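Local coordinates for protein Endonuclease/exonuclease/phosphatase (Beutenbergia cavernae DSM 12333, PDB 4RUW) that is of unknown function but belongs to the endonuclease/exonuclease/phosphatase family, combining a zinc-bearing DNase I-like fold with an immunoglobulin-like domain, at residues G331-T339 / W350-P358; R360-Q371 / G398-W409. One frame throughout, in Å; residues are numbered along the deposited sequence. Where two conformers were deposited one is given.

Contact 1: G331-T339 / W350-P358; sequences GGAPVAART and WAQLTASRP
The carbonyl of A355 takes two backbone donors: V335 N, 2.8 Å from A355 O, and A336 N, a weak partner of the same oxygen. Two successive residues therefore face one, and this classic beta bulge marks the corner that the chain turns at V335. Beyond it the ladder is regular. A355 N reaches A336 O at 2.9 Å, and R338 and L353 exchange a reciprocal pair of bonds, the one from L353 N to R338 O being 2.8 Å long.

T339 and Q352 lie side by side as a non-hydrogen-bonded pair. With OG1 anti to its own carbonyl carbon (chi1 -62°), T339 places the hydroxyl 3.5 Å from Q352 CG. T339 OG1 and Q352 NE2 both bind the carbonyl of A259 on helix 251-260, and the amide also reaches L263 O. Small polar and amide side chains suit a surface that must meet backbone oxygens of the DNase I-like domain.

These strands, antiparallel within a few degrees, form the first hairpin of the Ig-like sandwich. A337 and T354 share the face of T339 and Q352, whereas A336, R338, L353 and A355 point to the other. The R338 side chain leads off to a salt bridge with E436.

On the face of A336 and A355 the packing is small-scale, with A336 CB 4.0 Å from A355 CB. In the conformer described, one of two, V335 CG2 also comes to 3.8 Å from A355 CB; this branch sits between the backbone N and carbonyl carbon of V335. At the exposed margin the same conformer lays V335 CG1 over the centre of one face of the R357 guanidinium, 3.6 Å from R357 CZ. The extended R357 chain crosses the valine obliquely, giving a branched aliphatic residue a flat surface to rest on.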
# COMPACT_ATOMS: atom_id res chain seq x y z
N GLY A 331 2.42 9.01 -15.99
CA GLY A 331 3.15 9.06 -17.25
C GLY A 331 2.38 8.44 -18.38
O GLY A 331 1.19 8.23 -18.31
N GLY A 332 3.09 8.17 -19.46
CA GLY A 332 2.55 7.49 -20.62
C GLY A 332 2.41 6.00 -20.43
O GLY A 332 2.87 5.43 -19.45
N ALA A 333 1.74 5.36 -21.37
CA ALA A 333 1.53 3.95 -21.26
C ALA A 333 2.88 3.25 -21.28
O ALA A 333 3.70 3.44 -22.16
CB ALA A 333 0.68 3.44 -22.42
N PRO A 334 3.12 2.46 -20.26
CA PRO A 334 4.33 1.69 -20.26
C PRO A 334 4.35 0.85 -21.52
O PRO A 334 3.43 0.22 -21.96
CB PRO A 334 4.19 0.83 -19.03
CG PRO A 334 3.28 1.58 -18.15
CD PRO A 334 2.36 2.31 -19.00
N VAL A 335 5.52 0.62 -22.07
CA VAL A 335 5.70 -0.37 -23.10
C VAL A 335 6.22 -1.67 -22.55
O VAL A 335 6.10 -2.67 -23.19
CB VAL A 335 6.53 0.14 -24.28
CG1 VAL A 335 5.87 1.37 -24.87
CG2 VAL A 335 7.93 0.48 -23.93
N ALA A 336 6.91 -1.62 -21.42
CA ALA A 336 7.37 -2.83 -20.75
C ALA A 336 7.39 -2.59 -19.25
O ALA A 336 7.66 -1.48 -18.79
CB ALA A 336 8.77 -3.23 -21.25
N ALA A 337 7.09 -3.63 -18.49
CA ALA A 337 7.21 -3.60 -17.04
C ALA A 337 7.58 -4.99 -16.58
O ALA A 337 6.84 -5.95 -16.84
CB ALA A 337 5.90 -3.13 -16.40
N ARG A 338 8.72 -5.12 -15.91
CA ARG A 338 9.18 -6.43 -15.45
C ARG A 338 9.77 -6.35 -14.06
O ARG A 338 10.49 -5.41 -13.72
CB ARG A 338 10.21 -7.01 -16.43
CG ARG A 338 10.66 -8.42 -16.06
CD ARG A 338 11.34 -9.12 -17.23
NE ARG A 338 10.41 -9.32 -18.34
CZ ARG A 338 9.67 -10.40 -18.51
NH1 ARG A 338 8.85 -10.48 -19.55
NH2 ARG A 338 9.74 -11.40 -17.64
N THR A 339 9.46 -7.36 -13.25
CA THR A 339 10.04 -7.53 -11.93
C THR A 339 10.92 -8.77 -11.93
O THR A 339 10.51 -9.82 -12.42
CB THR A 339 8.95 -7.72 -10.88
OG1 THR A 339 8.15 -6.55 -10.83
CG2 THR A 339 9.56 -7.98 -9.50
N TRP A 350 13.97 -7.00 -4.78
CA TRP A 350 13.57 -7.07 -6.18
C TRP A 350 14.11 -5.90 -6.97
O TRP A 350 14.58 -4.89 -6.41
CB TRP A 350 12.04 -7.06 -6.30
CG TRP A 350 11.38 -5.91 -5.58
CD1 TRP A 350 11.29 -4.62 -6.01
CD2 TRP A 350 10.77 -5.95 -4.29
NE1 TRP A 350 10.64 -3.85 -5.07
CE2 TRP A 350 10.31 -4.64 -4.00
CE3 TRP A 350 10.55 -6.97 -3.35
CZ2 TRP A 350 9.65 -4.33 -2.82
CZ3 TRP A 350 9.90 -6.65 -2.17
CH2 TRP A 350 9.46 -5.34 -1.91
N ALA A 351 14.01 -6.04 -8.29
CA ALA A 351 14.23 -4.97 -9.23
C ALA A 351 13.01 -4.86 -10.13
O ALA A 351 12.53 -5.88 -10.64
CB ALA A 351 15.47 -5.25 -10.06
N GLN A 352 12.49 -3.65 -10.30
CA GLN A 352 11.38 -3.40 -11.20
C GLN A 352 11.83 -2.45 -12.30
O GLN A 352 12.28 -1.34 -12.02
CB GLN A 352 10.19 -2.78 -10.44
CG GLN A 352 9.55 -3.71 -9.43
CD GLN A 352 8.38 -3.05 -8.71
OE1 GLN A 352 8.42 -1.85 -8.40
NE2 GLN A 352 7.34 -3.82 -8.42
N LEU A 353 11.71 -2.91 -13.54
CA LEU A 353 12.09 -2.12 -14.70
C LEU A 353 10.82 -1.66 -15.41
O LEU A 353 9.90 -2.45 -15.62
CB LEU A 353 12.93 -2.98 -15.65
CG LEU A 353 13.32 -2.34 -16.99
CD1 LEU A 353 14.33 -1.23 -16.78
CD2 LEU A 353 13.86 -3.41 -17.94
N THR A 354 10.76 -0.38 -15.75
CA THR A 354 9.66 0.14 -16.54
C THR A 354 10.21 0.90 -17.74
O THR A 354 11.12 1.72 -17.60
CB THR A 354 8.77 1.10 -15.72
OG1 THR A 354 8.38 0.47 -14.49
CG2 THR A 354 7.52 1.50 -16.49
N ALA A 355 9.68 0.59 -18.92
CA ALA A 355 10.03 1.32 -20.13
C ALA A 355 8.79 2.06 -20.61
O ALA A 355 7.70 1.49 -20.63
CB ALA A 355 10.54 0.37 -21.23
N SER A 356 8.94 3.32 -21.00
CA SER A 356 7.81 4.07 -21.53
C SER A 356 8.25 5.01 -22.65
O SER A 356 9.44 5.23 -22.85
CB SER A 356 7.10 4.84 -20.42
OG SER A 356 7.96 5.79 -19.81
N ARG A 357 7.29 5.54 -23.39
CA ARG A 357 7.58 6.50 -24.45
C ARG A 357 7.71 7.90 -23.86
O ARG A 357 7.04 8.23 -22.88
CB ARG A 357 6.47 6.48 -25.51
CG ARG A 357 6.27 5.14 -26.20
CD ARG A 357 5.16 5.24 -27.24
NE ARG A 357 4.83 3.94 -27.83
CZ ARG A 357 3.93 3.10 -27.32
NH1 ARG A 357 3.28 3.42 -26.21
NH2 ARG A 357 3.69 1.94 -27.91
N PRO A 358 8.59 8.73 -24.44
CA PRO A 358 9.52 8.39 -25.52
C PRO A 358 10.91 8.04 -24.98
O PRO A 358 11.63 8.92 -24.51
CB PRO A 358 9.60 9.68 -26.34
CG PRO A 358 8.91 10.76 -25.49
CD PRO A 358 8.64 10.17 -24.14

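Contact 2: R360-Q371 / G398-W409; sequences RLRLSVCKNRGQ and GTSRDRCTVETW
W409 lies across L361, its hydrogen-bonded partner in the antiparallel ladder. From CB, the side chain turns CG between the backbone N and carbonyl carbon (chi1 72°), folding the indole back over the neighbouring strand. W409 CE3 passes 3.5 Å from L361 O, while NE1 lies beside L361 CD1. Farther round, W409 CZ2 is 3.6 Å from L361 CB, which sits over the face of the six-membered ring in a CH-pi contact. W409 CZ3 approaches L363 N at 3.8 Å, and L363 CB meets the ring edge in plane. A broad aromatic suits this place because it spans two leucines.

Paired bonds at L361/W409, L363/E407 and V365/T405 carry the ladder toward C366 and C404. These cysteines, both modelled in two conformers, form a disulfide linking the strand end to the start of the partner strand.

At the strand's end, K367 extends to bring NZ 2.7 Å from G398 O, with D374 and D375 as salt-bridge partners and T377 O as a second carbonyl. Beyond it, loops meet. G370 O accepts from S400 OG at 2.7 Å and from S400 N, the latter above its carbonyl plane. T399 OG1 donates to Q371 O at 2.8 Å while accepting from R401 N in an ST turn. The buried lysine thus has carboxylates and carbonyls around its ammonium, which would favour the protonated form.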
# COMPACT_ATOMS: atom_id res chain seq x y z
N ARG A 360 12.08 6.36 -22.35
CA ARG A 360 12.41 6.48 -20.94
C ARG A 360 12.51 5.11 -20.28
O ARG A 360 11.71 4.21 -20.54
CB ARG A 360 11.40 7.35 -20.20
CG ARG A 360 11.80 7.67 -18.77
CD ARG A 360 10.94 8.76 -18.17
NE ARG A 360 11.51 10.09 -18.32
CZ ARG A 360 11.06 11.18 -17.69
NH1 ARG A 360 11.64 12.36 -17.88
NH2 ARG A 360 10.02 11.08 -16.87
N LEU A 361 13.52 4.95 -19.42
CA LEU A 361 13.69 3.73 -18.65
C LEU A 361 13.76 4.09 -17.18
O LEU A 361 14.33 5.12 -16.80
CB LEU A 361 14.97 3.01 -19.07
CG LEU A 361 14.97 2.46 -20.49
CD1 LEU A 361 16.36 1.99 -20.90
CD2 LEU A 361 13.96 1.34 -20.62
N ARG A 362 13.16 3.25 -16.34
CA ARG A 362 13.22 3.42 -14.90
C ARG A 362 13.53 2.08 -14.25
O ARG A 362 12.93 1.06 -14.60
CB ARG A 362 11.89 3.95 -14.34
CG ARG A 362 11.88 4.11 -12.82
CD ARG A 362 10.52 4.55 -12.31
NE ARG A 362 9.49 3.55 -12.59
CZ ARG A 362 8.19 3.77 -12.57
NH1 ARG A 362 7.73 4.98 -12.27
NH2 ARG A 362 7.33 2.80 -12.85
N LEU A 363 14.48 2.08 -13.32
CA LEU A 363 14.81 0.90 -12.55
C LEU A 363 14.67 1.23 -11.07
O LEU A 363 15.34 2.14 -10.57
CB LEU A 363 16.25 0.48 -12.87
CG LEU A 363 16.79 -0.91 -12.55
CD1 LEU A 363 15.77 -1.97 -12.90
CD2 LEU A 363 18.07 -1.15 -13.32
N SER A 364 13.78 0.51 -10.39
CA SER A 364 13.60 0.64 -8.95
C SER A 364 14.13 -0.63 -8.29
O SER A 364 13.66 -1.73 -8.59
CB SER A 364 12.12 0.83 -8.61
OG SER A 364 11.91 0.79 -7.21
N VAL A 365 15.11 -0.47 -7.40
CA VAL A 365 15.80 -1.60 -6.82
C VAL A 365 15.64 -1.53 -5.31
O VAL A 365 15.92 -0.50 -4.69
CB VAL A 365 17.28 -1.62 -7.20
CG1 VAL A 365 17.97 -2.85 -6.62
CG2 VAL A 365 17.42 -1.61 -8.70
N CYS A 366 15.23 -2.65 -4.73
CA CYS A 366 14.90 -2.67 -3.33
C CYS A 366 15.53 -3.85 -2.61
O CYS A 366 15.32 -5.01 -2.99
CB CYS A 366 13.39 -2.74 -3.17
SG CYS A 366 12.87 -3.10 -1.51
N LYS A 367 16.32 -3.56 -1.58
CA LYS A 367 16.80 -4.57 -0.65
C LYS A 367 15.74 -4.70 0.44
O LYS A 367 15.52 -3.77 1.22
CB LYS A 367 18.14 -4.18 -0.04
CG LYS A 367 18.59 -5.14 1.06
CD LYS A 367 19.90 -4.72 1.70
CE LYS A 367 20.22 -5.58 2.91
NZ LYS A 367 21.47 -5.15 3.59
N ASN A 368 15.08 -5.85 0.50
CA ASN A 368 14.01 -6.04 1.46
C ASN A 368 14.45 -6.99 2.55
O ASN A 368 13.95 -8.11 2.68
CB ASN A 368 12.73 -6.53 0.78
CG ASN A 368 11.50 -6.25 1.61
OD1 ASN A 368 11.40 -5.20 2.24
ND2 ASN A 368 10.58 -7.20 1.63
N ARG A 369 15.42 -6.52 3.33
CA ARG A 369 16.14 -7.36 4.26
C ARG A 369 16.66 -6.46 5.37
O ARG A 369 17.16 -5.37 5.10
CB ARG A 369 17.30 -8.00 3.49
CG ARG A 369 18.16 -8.99 4.20
CD ARG A 369 19.13 -9.59 3.18
NE ARG A 369 20.20 -10.35 3.80
CZ ARG A 369 20.32 -11.67 3.74
NH1 ARG A 369 19.42 -12.39 3.08
NH2 ARG A 369 21.34 -12.27 4.33
N GLY A 370 16.49 -6.91 6.62
CA GLY A 370 16.98 -6.17 7.76
C GLY A 370 16.01 -5.12 8.26
O GLY A 370 15.18 -4.62 7.50
N GLN A 371 16.14 -4.79 9.53
CA GLN A 371 15.34 -3.74 10.14
C GLN A 371 16.27 -2.68 10.73
O GLN A 371 16.61 -1.71 10.05
CB GLN A 371 14.36 -4.34 11.16
CG GLN A 371 13.15 -4.98 10.46
CD GLN A 371 12.65 -6.26 11.12
OE1 GLN A 371 13.02 -6.60 12.24
NE2 GLN A 371 11.78 -6.97 10.41
N GLY A 398 21.64 -1.06 2.68
CA GLY A 398 20.93 -0.60 3.87
C GLY A 398 19.98 -1.65 4.39
O GLY A 398 20.31 -2.83 4.39
N THR A 399 18.81 -1.24 4.86
CA THR A 399 17.81 -2.19 5.36
C THR A 399 16.44 -1.81 4.84
O THR A 399 16.28 -0.82 4.12
CB THR A 399 17.73 -2.22 6.90
OG1 THR A 399 17.05 -1.05 7.37
CG2 THR A 399 19.11 -2.33 7.55
N SER A 400 15.42 -2.58 5.21
CA SER A 400 14.06 -2.26 4.83
C SER A 400 13.57 -0.91 5.36
O SER A 400 12.57 -0.38 4.89
CB SER A 400 13.10 -3.36 5.28
OG SER A 400 12.97 -3.38 6.69
N ARG A 401 14.27 -0.35 6.34
CA ARG A 401 13.91 0.98 6.85
C ARG A 401 14.34 2.12 5.93
O ARG A 401 13.94 3.26 6.14
CB ARG A 401 14.49 1.19 8.24
CG ARG A 401 13.89 0.27 9.29
CD ARG A 401 14.46 0.58 10.65
NE ARG A 401 13.91 -0.31 11.67
CZ ARG A 401 14.27 -0.30 12.94
NH1 ARG A 401 15.20 0.56 13.35
NH2 ARG A 401 13.72 -1.13 13.80
N ASP A 402 15.15 1.81 4.92
CA ASP A 402 15.72 2.82 4.04
C ASP A 402 15.04 2.85 2.68
O ASP A 402 14.59 1.82 2.17
CB ASP A 402 17.22 2.57 3.85
CG ASP A 402 17.97 2.50 5.16
OD1 ASP A 402 17.63 3.28 6.08
OD2 ASP A 402 18.88 1.66 5.27
N ARG A 403 14.98 4.04 2.11
CA ARG A 403 14.40 4.29 0.80
C ARG A 403 15.03 3.40 -0.27
O ARG A 403 16.23 3.15 -0.22
CB ARG A 403 14.64 5.77 0.48
CG ARG A 403 14.05 6.28 -0.81
CD ARG A 403 14.33 7.77 -0.92
NE ARG A 403 13.86 8.28 -2.20
CZ ARG A 403 13.97 9.55 -2.59
NH1 ARG A 403 14.54 10.44 -1.79
NH2 ARG A 403 13.51 9.91 -3.78
N CYS A 404 14.21 2.95 -1.22
CA CYS A 404 14.66 2.20 -2.40
C CYS A 404 15.55 3.07 -3.30
O CYS A 404 15.58 4.29 -3.17
CB CYS A 404 13.47 1.73 -3.25
SG CYS A 404 12.47 0.34 -2.63
N THR A 405 16.26 2.43 -4.23
CA THR A 405 17.05 3.17 -5.19
C THR A 405 16.38 3.17 -6.55
O THR A 405 16.24 2.11 -7.19
CB THR A 405 18.45 2.56 -5.32
OG1 THR A 405 19.04 2.47 -4.01
CG2 THR A 405 19.34 3.41 -6.20
N VAL A 406 15.96 4.35 -7.00
CA VAL A 406 15.22 4.50 -8.25
C VAL A 406 15.99 5.42 -9.19
O VAL A 406 16.30 6.56 -8.84
CB VAL A 406 13.82 5.07 -8.01
CG1 VAL A 406 13.01 5.04 -9.30
CG2 VAL A 406 13.10 4.30 -6.92
N GLU A 407 16.32 4.91 -10.37
CA GLU A 407 17.01 5.70 -11.40
C GLU A 407 16.16 5.75 -12.64
O GLU A 407 15.54 4.75 -13.01
CB GLU A 407 18.37 5.11 -11.76
CG GLU A 407 19.43 5.29 -10.70
CD GLU A 407 20.82 4.97 -11.22
OE1 GLU A 407 21.72 4.76 -10.39
OE2 GLU A 407 21.01 4.94 -12.46
N THR A 408 16.16 6.90 -13.30
CA THR A 408 15.43 7.11 -14.53
C THR A 408 16.38 7.73 -15.54
O THR A 408 17.13 8.65 -15.20
CB THR A 408 14.25 8.07 -14.28
OG1 THR A 408 13.38 7.50 -13.30
CG2 THR A 408 13.48 8.32 -15.55
N TRP A 409 16.38 7.23 -16.76
CA TRP A 409 17.28 7.75 -17.77
C TRP A 409 16.69 7.56 -19.16
O TRP A 409 15.68 6.88 -19.32
CB TRP A 409 18.67 7.09 -17.65
CG TRP A 409 18.72 5.64 -18.08
CD1 TRP A 409 19.23 5.17 -19.26
CD2 TRP A 409 18.26 4.49 -17.35
NE1 TRP A 409 19.12 3.80 -19.30
CE2 TRP A 409 18.53 3.36 -18.15
CE3 TRP A 409 17.66 4.31 -16.10
CZ2 TRP A 409 18.21 2.07 -17.75
CZ3 TRP A 409 17.34 3.02 -15.70
CH2 TRP A 409 17.62 1.91 -16.53
O HOH W 1 23.98 -2.92 2.96

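After strand 324-330 of the DNase I-like fold, the chain enters the Ig-like domain. Contact 1 closes a ten-residue connection, the tip of the hairpin, pairing edge strand 334-342 with 349-356. Three residues after strand 349-356 ends, strand 360-367 begins, and contact 2 closes the longer loop up to 398, which carries strands 378-384 and 390-396 of the opposing sheet. The contacts stand in series, neither nesting nor crossing. Strands 349-356 and 360-367 adjoin, with Q352 N probably bonded to S364 O and T354 N to R362 O, and A355 CB packs on L361 CD2. Together the contacts build one four-stranded antiparallel sheet from edge to edge.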